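Local atomic coordinates of putative arsenate reductase (PDB entry 3FZ4), a protein that probably acts as a redox enzyme of the ArsC family, possibly reducing arsenate, with a disulfide at the start of a helix in a thioredoxin-like fold. Residues 7-12 / 30-35; 11-16 / 95-100; 44-49 / 83-88. The protein carries 1 engineered substitution. All blocks are in the same frame, centred on the assembly; numbering follows the deposited sequence. Where two conformers were deposited one is given.

Contact 1. Residues 7-12 / 30-35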
loop_
_atom_site.group_PDB
_atom_site.type_symbol
_atom_site.label_atom_id
_atom_site.label_comp_id
_atom_site.label_asym_id
_atom_site.label_seq_id
_atom_site.Cartn_x
_atom_site.Cartn_y
_atom_site.Cartn_z
ATOM N N PHE A 7 -8.609 -1.581 3.027
ATOM C CA PHE A 7 -7.797 -2.638 2.424
ATOM C C PHE A 7 -7.622 -2.310 0.944
ATOM O O PHE A 7 -8.592 -2.335 0.191
ATOM C CB PHE A 7 -8.513 -3.983 2.624
ATOM C CG PHE A 7 -7.834 -5.146 1.976
ATOM C CD1 PHE A 7 -6.575 -5.592 2.423
ATOM C CD2 PHE A 7 -8.468 -5.809 0.913
ATOM C CE1 PHE A 7 -5.980 -6.714 1.811
ATOM C CE2 PHE A 7 -7.876 -6.932 0.312
ATOM C CZ PHE A 7 -6.622 -7.362 0.734
ATOM N N TYR A 8 -6.400 -1.958 0.558
ATOM C CA TYR A 8 -6.117 -1.640 -0.840
ATOM C C TYR A 8 -5.620 -2.882 -1.561
ATOM O O TYR A 8 -4.680 -3.542 -1.101
ATOM C CB TYR A 8 -5.069 -0.552 -0.939
ATOM C CG TYR A 8 -5.581 0.805 -0.616
ATOM C CD1 TYR A 8 -6.139 1.578 -1.616
ATOM C CD2 TYR A 8 -5.486 1.339 0.670
ATOM C CE1 TYR A 8 -6.652 2.835 -1.349
ATOM C CE2 TYR A 8 -5.963 2.637 0.940
ATOM C CZ TYR A 8 -6.553 3.359 -0.090
ATOM O OH TYR A 8 -7.059 4.632 0.148
ATOM N N GLU A 9 -6.242 -3.203 -2.690
ATOM C CA GLU A 9 -6.000 -4.480 -3.375
ATOM C C GLU A 9 -6.102 -4.275 -4.878
ATOM O O GLU A 9 -6.392 -3.184 -5.349
ATOM C CB GLU A 9 -7.013 -5.540 -2.910
ATOM C CG GLU A 9 -8.463 -5.131 -3.170
ATOM C CD GLU A 9 -9.419 -6.290 -3.089
ATOM O OE1 GLU A 9 -8.955 -7.430 -3.196
ATOM O OE2 GLU A 9 -10.610 -6.048 -2.913
ATOM N N TYR A 10 -5.889 -5.345 -5.626
ATOM C CA TYR A 10 -5.985 -5.340 -7.085
ATOM C C TYR A 10 -6.401 -6.751 -7.520
ATOM O O TYR A 10 -6.009 -7.704 -6.873
ATOM C CB TYR A 10 -4.607 -4.947 -7.636
ATOM C CG TYR A 10 -4.598 -4.742 -9.121
ATOM C CD1 TYR A 10 -5.321 -3.703 -9.721
ATOM C CD2 TYR A 10 -3.833 -5.572 -9.937
ATOM C CE1 TYR A 10 -5.322 -3.535 -11.133
ATOM C CE2 TYR A 10 -3.802 -5.395 -11.325
ATOM C CZ TYR A 10 -4.544 -4.382 -11.907
ATOM O OH TYR A 10 -4.517 -4.230 -13.278
ATOM N N PRO A 11 -7.181 -6.891 -8.621
ATOM C CA PRO A 11 -7.641 -8.251 -8.993
ATOM C C PRO A 11 -6.521 -9.230 -9.302
ATOM O O PRO A 11 -6.614 -10.397 -8.880
ATOM C CB PRO A 11 -8.492 -7.996 -10.250
ATOM C CG PRO A 11 -9.036 -6.606 -10.003
ATOM C CD PRO A 11 -7.816 -5.871 -9.486
ATOM N N LYS A 12 -5.486 -8.792 -10.010
ATOM C CA LYS A 12 -4.364 -9.682 -10.341
ATOM C C LYS A 12 -3.297 -9.516 -9.277
ATOM O O LYS A 12 -2.268 -8.839 -9.460
ATOM C CB LYS A 12 -3.792 -9.377 -11.723
ATOM C CG LYS A 12 -2.804 -10.442 -12.201
ATOM C CD LYS A 12 -2.127 -10.103 -13.538
ATOM C CE LYS A 12 -0.822 -10.887 -13.696
ATOM N NZ LYS A 12 -1.037 -12.340 -13.901
ATOM N N TYR A 30 -13.868 -4.229 7.024
ATOM C CA TYR A 30 -12.942 -3.496 6.174
ATOM C C TYR A 30 -13.664 -2.972 4.939
ATOM O O TYR A 30 -14.689 -3.529 4.503
ATOM C CB TYR A 30 -11.743 -4.363 5.747
ATOM C CG TYR A 30 -12.130 -5.531 4.880
ATOM C CD1 TYR A 30 -12.061 -5.459 3.485
ATOM C CD2 TYR A 30 -12.608 -6.714 5.443
ATOM C CE1 TYR A 30 -12.447 -6.508 2.688
ATOM C CE2 TYR A 30 -12.977 -7.777 4.653
ATOM C CZ TYR A 30 -12.905 -7.667 3.260
ATOM O OH TYR A 30 -13.256 -8.671 2.403
ATOM N N ASP A 31 -13.091 -1.922 4.354
ATOM C CA ASP A 31 -13.525 -1.361 3.074
ATOM C C ASP A 31 -12.458 -1.696 2.042
ATOM O O ASP A 31 -11.327 -1.212 2.174
ATOM C CB ASP A 31 -13.643 0.150 3.255
ATOM C CG ASP A 31 -14.072 0.878 1.998
ATOM O OD1 ASP A 31 -14.781 0.298 1.139
ATOM O OD2 ASP A 31 -13.709 2.069 1.896
ATOM N N ALA A 32 -12.785 -2.504 1.047
ATOM C CA ALA A 32 -11.835 -2.882 0.008
ATOM C C ALA A 32 -11.854 -1.811 -1.072
ATOM O O ALA A 32 -12.911 -1.452 -1.616
ATOM C CB ALA A 32 -12.171 -4.255 -0.574
ATOM N N ILE A 33 -10.670 -1.343 -1.437
ATOM C CA ILE A 33 -10.519 -0.321 -2.472
ATOM C C ILE A 33 -9.555 -0.824 -3.535
ATOM O O ILE A 33 -8.485 -1.355 -3.187
ATOM C CB ILE A 33 -9.961 0.969 -1.879
ATOM C CG1 ILE A 33 -10.899 1.516 -0.792
ATOM C CG2 ILE A 33 -9.719 2.004 -2.988
ATOM C CD1 ILE A 33 -10.482 2.862 -0.235
ATOM N N ASP A 34 -9.893 -0.606 -4.814
ATOM C CA ASP A 34 -8.983 -1.006 -5.889
ATOM C C ASP A 34 -7.899 0.035 -6.020
ATOM O O ASP A 34 -8.178 1.203 -6.284
ATOM C CB ASP A 34 -9.768 -1.215 -7.197
ATOM C CG ASP A 34 -8.894 -1.713 -8.344
ATOM O OD1 ASP A 34 -7.949 -0.994 -8.719
ATOM O OD2 ASP A 34 -9.165 -2.800 -8.886
ATOM N N ILE A 35 -6.654 -0.385 -5.799
ATOM C CA ILE A 35 -5.545 0.529 -5.721
ATOM C C ILE A 35 -5.202 1.185 -7.064
ATOM O O ILE A 35 -4.628 2.270 -7.092
ATOM C CB ILE A 35 -4.332 -0.202 -5.076
ATOM C CG1 ILE A 35 -3.351 0.774 -4.453
ATOM C CG2 ILE A 35 -3.641 -1.147 -6.063
ATOM C CD1 ILE A 35 -2.199 0.104 -3.690
#

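Contact 2. Residues 11-16 / 95-100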
loop_
_atom_site.group_PDB
_atom_site.type_symbol
_atom_site.label_atom_id
_atom_site.label_comp_id
_atom_site.label_asym_id
_atom_site.label_seq_id
_atom_site.Cartn_x
_atom_site.Cartn_y
_atom_site.Cartn_z
ATOM N N PRO A 11 -7.181 -6.891 -8.621
ATOM C CA PRO A 11 -7.641 -8.251 -8.993
ATOM C C PRO A 11 -6.521 -9.230 -9.302
ATOM O O PRO A 11 -6.614 -10.397 -8.880
ATOM C CB PRO A 11 -8.492 -7.996 -10.250
ATOM C CG PRO A 11 -9.036 -6.606 -10.003
ATOM C CD PRO A 11 -7.816 -5.871 -9.486
ATOM N N LYS A 12 -5.486 -8.792 -10.010
ATOM C CA LYS A 12 -4.364 -9.682 -10.341
ATOM C C LYS A 12 -3.297 -9.516 -9.277
ATOM O O LYS A 12 -2.268 -8.839 -9.460
ATOM C CB LYS A 12 -3.792 -9.377 -11.723
ATOM C CG LYS A 12 -2.804 -10.442 -12.201
ATOM C CD LYS A 12 -2.127 -10.103 -13.538
ATOM C CE LYS A 12 -0.822 -10.887 -13.696
ATOM N NZ LYS A 12 -1.037 -12.340 -13.901
ATOM N N CYS A 13 -3.573 -10.107 -8.129
ATOM C CA CYS A 13 -2.689 -9.930 -6.975
ATOM C C CYS A 13 -2.933 -11.107 -6.065
ATOM O O CYS A 13 -3.903 -11.148 -5.302
ATOM C CB CYS A 13 -3.020 -8.635 -6.243
ATOM S SG CYS A 13 -2.059 -8.340 -4.738
ATOM N N SER A 14 -2.034 -12.081 -6.119
ATOM C CA SER A 14 -2.274 -13.270 -5.317
ATOM C C SER A 14 -2.156 -13.012 -3.804
ATOM O O SER A 14 -2.901 -13.634 -2.986
ATOM C CB SER A 14 -1.335 -14.392 -5.754
ATOM O OG SER A 14 -0.016 -14.085 -5.391
ATOM N N THR A 15 -1.258 -12.105 -3.422
ATOM C CA THR A 15 -1.097 -11.819 -1.985
ATOM C C THR A 15 -2.330 -11.109 -1.496
ATOM O O THR A 15 -2.775 -11.342 -0.375
ATOM C CB THR A 15 0.141 -10.954 -1.544
ATOM O OG1 THR A 15 0.229 -9.779 -2.363
ATOM C CG2 THR A 15 1.455 -11.760 -1.544
ATOM N N CYS A 16 -2.909 -10.228 -2.320
ATOM C CA CYS A 16 -4.154 -9.565 -1.925
ATOM C C CYS A 16 -5.294 -10.554 -1.693
ATOM O O CYS A 16 -6.066 -10.400 -0.764
ATOM C CB CYS A 16 -4.643 -8.575 -2.982
ATOM S SG CYS A 16 -3.477 -7.281 -3.399
ATOM N N ILE A 95 2.396 1.353 -6.398
ATOM C CA ILE A 95 2.305 1.239 -4.952
ATOM C C ILE A 95 2.339 -0.258 -4.542
ATOM O O ILE A 95 1.722 -1.103 -5.186
ATOM C CB ILE A 95 0.993 1.894 -4.397
ATOM C CG1 ILE A 95 0.824 3.304 -4.942
ATOM C CG2 ILE A 95 0.955 1.821 -2.878
ATOM C CD1 ILE A 95 -0.458 3.956 -4.542
ATOM N N LYS A 96 3.097 -0.585 -3.507
ATOM C CA LYS A 96 3.116 -1.935 -2.963
ATOM C C LYS A 96 1.686 -2.322 -2.564
ATOM O O LYS A 96 0.959 -1.477 -2.016
ATOM C CB LYS A 96 4.016 -1.913 -1.738
ATOM C CG LYS A 96 4.148 -3.226 -1.032
ATOM C CD LYS A 96 4.751 -4.290 -1.915
ATOM C CE LYS A 96 5.157 -5.479 -1.071
ATOM N NZ LYS A 96 5.546 -6.676 -1.859
ATOM N N ARG A 97 1.311 -3.580 -2.783
ATOM C CA ARG A 97 -0.042 -4.027 -2.404
ATOM C C ARG A 97 0.073 -5.446 -1.848
ATOM O O ARG A 97 1.049 -6.144 -2.161
ATOM C CB ARG A 97 -1.014 -3.993 -3.595
ATOM C CG ARG A 97 -0.480 -4.760 -4.785
ATOM C CD ARG A 97 -1.472 -4.807 -5.895
ATOM N NE ARG A 97 -1.063 -5.738 -6.935
ATOM C CZ ARG A 97 -0.529 -5.381 -8.097
ATOM N NH1 ARG A 97 -0.225 -6.327 -8.976
ATOM N NH2 ARG A 97 -0.338 -4.102 -8.388
ATOM N N PRO A 98 -0.860 -5.866 -1.003
ATOM C CA PRO A 98 -1.923 -5.040 -0.424
ATOM C C PRO A 98 -1.425 -4.017 0.583
ATOM O O PRO A 98 -0.274 -4.082 1.052
ATOM C CB PRO A 98 -2.815 -6.056 0.276
ATOM C CG PRO A 98 -1.867 -7.188 0.634
ATOM C CD PRO A 98 -0.867 -7.247 -0.494
ATOM N N LEU A 99 -2.299 -3.073 0.930
ATOM C CA LEU A 99 -2.064 -2.184 2.064
ATOM C C LEU A 99 -3.242 -2.312 2.998
ATOM O O LEU A 99 -4.388 -2.437 2.555
ATOM C CB LEU A 99 -2.026 -0.724 1.648
ATOM C CG LEU A 99 -1.053 -0.323 0.563
ATOM C CD1 LEU A 99 -1.313 1.142 0.167
ATOM C CD2 LEU A 99 0.390 -0.515 1.028
ATOM N N LEU A 100 -2.944 -2.340 4.293
ATOM C CA LEU A 100 -3.966 -2.279 5.327
ATOM C C LEU A 100 -3.775 -1.007 6.126
ATOM O O LEU A 100 -2.671 -0.712 6.575
ATOM C CB LEU A 100 -3.915 -3.533 6.204
ATOM C CG LEU A 100 -5.113 -3.725 7.134
ATOM C CD1 LEU A 100 -6.355 -4.044 6.339
ATOM C CD2 LEU A 100 -4.830 -4.809 8.160
HETATM O O HOH W 1 2.570 -8.360 -1.754
#

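Contact 3. Residues 44-49 / 83-88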
loop_
_atom_site.group_PDB
_atom_site.type_symbol
_atom_site.label_atom_id
_atom_site.label_comp_id
_atom_site.label_asym_id
_atom_site.label_seq_id
_atom_site.Cartn_x
_atom_site.Cartn_y
_atom_site.Cartn_z
ATOM N N LEU A 44 -2.147 11.773 1.902
ATOM C CA LEU A 44 -2.233 10.602 2.786
ATOM C C LEU A 44 -0.965 9.758 2.665
ATOM O O LEU A 44 -0.362 9.392 3.671
ATOM C CB LEU A 44 -3.473 9.807 2.407
ATOM C CG LEU A 44 -3.751 8.531 3.200
ATOM C CD1 LEU A 44 -3.713 8.825 4.651
ATOM C CD2 LEU A 44 -5.047 7.857 2.764
ATOM N N ILE A 45 -0.540 9.496 1.435
ATOM C CA ILE A 45 0.696 8.741 1.224
ATOM C C ILE A 45 1.849 9.499 1.874
ATOM O O ILE A 45 2.698 8.899 2.525
ATOM C CB ILE A 45 0.976 8.542 -0.274
ATOM C CG1 ILE A 45 -0.136 7.690 -0.911
ATOM C CG2 ILE A 45 2.350 7.905 -0.461
ATOM C CD1 ILE A 45 -0.066 7.647 -2.414
ATOM N N ARG A 46 1.885 10.820 1.701
ATOM C CA ARG A 46 2.962 11.586 2.298
ATOM C C ARG A 46 3.020 11.405 3.812
ATOM O O ARG A 46 4.100 11.273 4.378
ATOM C CB ARG A 46 2.794 13.065 1.927
ATOM C CG ARG A 46 3.802 13.978 2.601
ATOM C CD ARG A 46 5.191 13.798 2.047
ATOM N NE ARG A 46 6.123 14.752 2.667
ATOM C CZ ARG A 46 6.171 16.063 2.419
ATOM N NH1 ARG A 46 5.387 16.632 1.498
ATOM N NH2 ARG A 46 7.055 16.799 3.079
ATOM N N ASN A 47 1.859 11.388 4.458
ATOM C CA ASN A 47 1.831 11.175 5.895
ATOM C C ASN A 47 2.423 9.815 6.268
ATOM O O ASN A 47 3.179 9.719 7.214
ATOM C CB ASN A 47 0.423 11.314 6.445
ATOM C CG ASN A 47 0.411 11.535 7.937
ATOM O OD1 ASN A 47 0.894 12.556 8.428
ATOM N ND2 ASN A 47 -0.147 10.580 8.666
ATOM N N TRP A 48 2.115 8.768 5.494
ATOM C CA TRP A 48 2.700 7.475 5.751
ATOM C C TRP A 48 4.206 7.539 5.566
ATOM O O TRP A 48 4.956 6.961 6.370
ATOM C CB TRP A 48 2.135 6.443 4.783
ATOM C CG TRP A 48 0.649 6.248 4.825
ATOM C CD1 TRP A 48 -0.213 6.602 5.828
ATOM C CD2 TRP A 48 -0.141 5.659 3.801
ATOM N NE1 TRP A 48 -1.498 6.249 5.489
ATOM C CE2 TRP A 48 -1.479 5.641 4.256
ATOM C CE3 TRP A 48 0.158 5.083 2.551
ATOM C CZ2 TRP A 48 -2.523 5.117 3.475
ATOM C CZ3 TRP A 48 -0.885 4.569 1.783
ATOM C CH2 TRP A 48 -2.202 4.589 2.252
ATOM N N LEU A 49 4.669 8.170 4.495
ATOM C CA LEU A 49 6.106 8.189 4.233
ATOM C C LEU A 49 6.860 8.892 5.332
ATOM O O LEU A 49 7.991 8.490 5.657
ATOM C CB LEU A 49 6.418 8.876 2.909
ATOM C CG LEU A 49 5.785 8.302 1.636
ATOM C CD1 LEU A 49 6.303 9.059 0.433
ATOM C CD2 LEU A 49 6.078 6.817 1.479
ATOM N N GLU A 83 7.960 14.363 -3.638
ATOM C CA GLU A 83 8.097 13.819 -4.990
ATOM C C GLU A 83 7.614 12.358 -5.003
ATOM O O GLU A 83 6.871 11.959 -5.901
ATOM C CB GLU A 83 9.565 13.916 -5.439
ATOM C CG GLU A 83 9.986 15.365 -5.719
ATOM C CD GLU A 83 11.504 15.573 -5.846
ATOM O OE1 GLU A 83 12.303 14.623 -5.673
ATOM O OE2 GLU A 83 11.908 16.728 -6.142
ATOM N N ALA A 84 8.041 11.563 -4.020
ATOM C CA ALA A 84 7.677 10.143 -3.969
ATOM C C ALA A 84 6.165 10.000 -3.764
ATOM O O ALA A 84 5.524 9.165 -4.413
ATOM C CB ALA A 84 8.420 9.476 -2.875
ATOM N N ALA A 85 5.582 10.811 -2.872
ATOM C CA ALA A 85 4.139 10.708 -2.625
ATOM C C ALA A 85 3.339 11.041 -3.885
ATOM O O ALA A 85 2.333 10.395 -4.164
ATOM C CB ALA A 85 3.729 11.637 -1.505
ATOM N N ASN A 86 3.798 12.047 -4.642
ATOM C CA ASN A 86 3.160 12.448 -5.897
ATOM C C ASN A 86 3.212 11.331 -6.938
ATOM O O ASN A 86 2.240 11.039 -7.642
ATOM C CB ASN A 86 3.894 13.680 -6.443
ATOM C CG ASN A 86 3.387 14.102 -7.810
ATOM O OD1 ASN A 86 2.225 14.481 -7.947
ATOM N ND2 ASN A 86 4.258 14.063 -8.821
ATOM N N LEU A 87 4.391 10.731 -7.035
ATOM C CA LEU A 87 4.628 9.627 -7.943
ATOM C C LEU A 87 3.695 8.456 -7.627
ATOM O O LEU A 87 2.972 7.944 -8.485
ATOM C CB LEU A 87 6.078 9.172 -7.822
ATOM C CG LEU A 87 6.557 8.171 -8.859
ATOM C CD1 LEU A 87 6.279 8.706 -10.262
ATOM C CD2 LEU A 87 8.035 7.964 -8.682
ATOM N N LEU A 88 3.717 8.023 -6.374
ATOM C CA LEU A 88 2.857 6.931 -5.933
ATOM C C LEU A 88 1.365 7.240 -6.171
ATOM O O LEU A 88 0.616 6.383 -6.682
ATOM C CB LEU A 88 3.128 6.637 -4.457
ATOM C CG LEU A 88 4.490 5.985 -4.166
ATOM C CD1 LEU A 88 4.923 6.164 -2.718
ATOM C CD2 LEU A 88 4.509 4.492 -4.535
#

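Contact 1. Residues 7-12 / 30-35
Phe7 and Glu9 are tied to residues 31-35 by four backbone hydrogen bonds. Phe7 N donates to Asp31 O (2.9 Å). Ile33 N donates back to Phe7 O (2.8 Å). Glu9 N reaches Ile33 O, and Ile35 N reaches Glu9 O at 2.8 Å. Each carbonyl of the last three bonds also meets a CA-H group; Tyr8 CA, for example, lies 3.3 Å from Ile33 O.

This is parallel pairing of strands 5-9 and 30-34. Helix 14-26 connects them, giving the beta-alpha-beta unit of a thioredoxin-like fold. Strand 30-34 is at the margin of the sheet, while Tyr8 also pairs through its backbone with Leu99 of strand 99-102.

Apolar contacts fall on both faces. On one, Tyr8 and Ile33 lie side by side and point the same way. Ile33 CG2 touches Tyr8 CE1 at 3.6 Å, and its CD1 runs out to the phenol end. Ile35 CD1 packs on Tyr8 CB. On the other face Ala32 CB lies at the edge of the Phe7 ring. Phe7 CB meets Tyr30 CD1 at 3.9 Å. The two rings meet obliquely, their planes 79° apart. Lys20 and Leu23 of helix 14-26 touch both of these side chains.

Glu9 CG sits between its backbone N and carbonyl carbon (chi1 59°). Beyond it the chain is extended, and OE2 passes 3.3 Å from Ala32 CB. The same oxygen forms a salt bridge with Lys20. Asp34 OD2 lies 3.4 Å from Pro11 CD. Asp34 OD1 sits in plane at the edge of the Tyr10 ring and accepts a hydrogen bond from Lys37 N.

Contact 2. Residues 11-16 / 95-100
Arg97 CG lies between its backbone N and carbonyl carbon (chi1 53°), and the chain then runs extended to NE, beside Cys13. Cys13 SG is anti to its own backbone N (chi1 177°), turned to meet it. The sulfur sits in plane at the edge of the guanidinium, 3.5 Å from Arg97 NE. Arg97 CG and CD also pack against it. Arg97 NH1, on the same side of the group as the N-H of NE, makes a weak, bent hydrogen bond of 3.3 Å to Lys12 O.

Cys13 SG is bonded to Cys16 SG at 2.2 Å. Cys13 is the N-cap of helix 14-26, and Cys16 lies in its first turn. This is a CxxC disulfide at a helix start, as in thioredoxin-fold proteins. Cys16 SG rests 3.8 Å from Pro98 N and also touches CB and CD of that ring. The peptide bond before Pro98 is cis. A cis-proline facing the CxxC pair is a hallmark of the thioredoxin fold.

In the conformer given, Thr15 approaches the proline at about a right angle, with OG1 3.3 Å from Pro98 CD. One water links the two segments: it lies 2.8 Å from Thr15 OG1 and donates to Arg97 O at 2.7 Å. Lys96 NZ, also in the conformer given, adds a weak third bond. Pro98 also comes near the sodium ion held by Gln108, Gly110 and Tyr115.

The disulfide seen here is the oxidised state of the pair. Arg97 and the cis-proline beside that bond are consistent with a redox-active centre.

Contact 3. Residues 44-49 / 83-88
Ile45 lies across Leu88, its CG2 3.8 Å from Leu88 CD1. The two side chains meet at a slant. The same methyl rests 4.0 Å from Ala85 CA. Ile45 CG1 is anti to the carbonyl carbon (chi1 -64°), and CD1 beyond it reaches Leu88 CB at 3.9 Å. CG2 thus meets the leucine at its tip, CD1 at its base.

Ala85 marks the nearest point of the two backbones, its CA 5.1 Å from Arg46 CA. Its CB presses on the other helix itself, 3.8 Å from both Arg46 N and Arg46 CB. The small side chain is consistent with this close approach. Within the two segments Arg46 meets Ala85 through its N and CB. Its NE turns off to a salt bridge with Glu50, one turn further on, and its NH1 makes a long, weak ion pair with Asp82.

Leu49, one turn after Ile45, completes the patch. Its CG is anti to the carbonyl carbon (chi1 -58°). CD1 fits between Ala84 and Ala85, 3.9 Å from Ala84 CB and 3.8 Å from Ala85 N. CD2 comes more loosely toward Leu88 CD1.

The segments of helices 42-51 and 81-90 cross with 133° between their N-to-C directions, their axes 8.6 Å apart at closest approach. Nearby, Phe59 touches Leu49, Leu56 touches Ala84 and Phe60 touches Leu88. Trp48 points elsewhere, to Leu99 and Val101 of the sheet. Helix 42-51 thus touches the sheet through Trp48 and helix 81-90 through Ile45, Arg46 and Leu49.

The touching groups are mostly aliphatic methyls and methylenes, and the contact is largely buried. It rests on close fit and exclusion of water, without directional polar bonds between the segments.

From the N terminus, strand 5-9 leads into the CxxC turn and helix 14-26. Contact 1 closes this first, short loop when strand 30-34 pairs beside strand 5-9. Contact 3 comes next in series, joining helices 42-51 and 81-90. Contact 2 closes last and spans the longest loop, returning residues 95-100 to the start of helix 14-26; contact 3 lies wholly within that loop. Contacts 1 and 2 start from the same stretch, sharing Pro11 and Lys12, and their spans cross. They meet where Phe7 CE1 packs on Pro98 CB. Contact 3 sits on the other side of the chain's centre, yet Ile95 CD1 of contact 2 packs on Ile45 CD1.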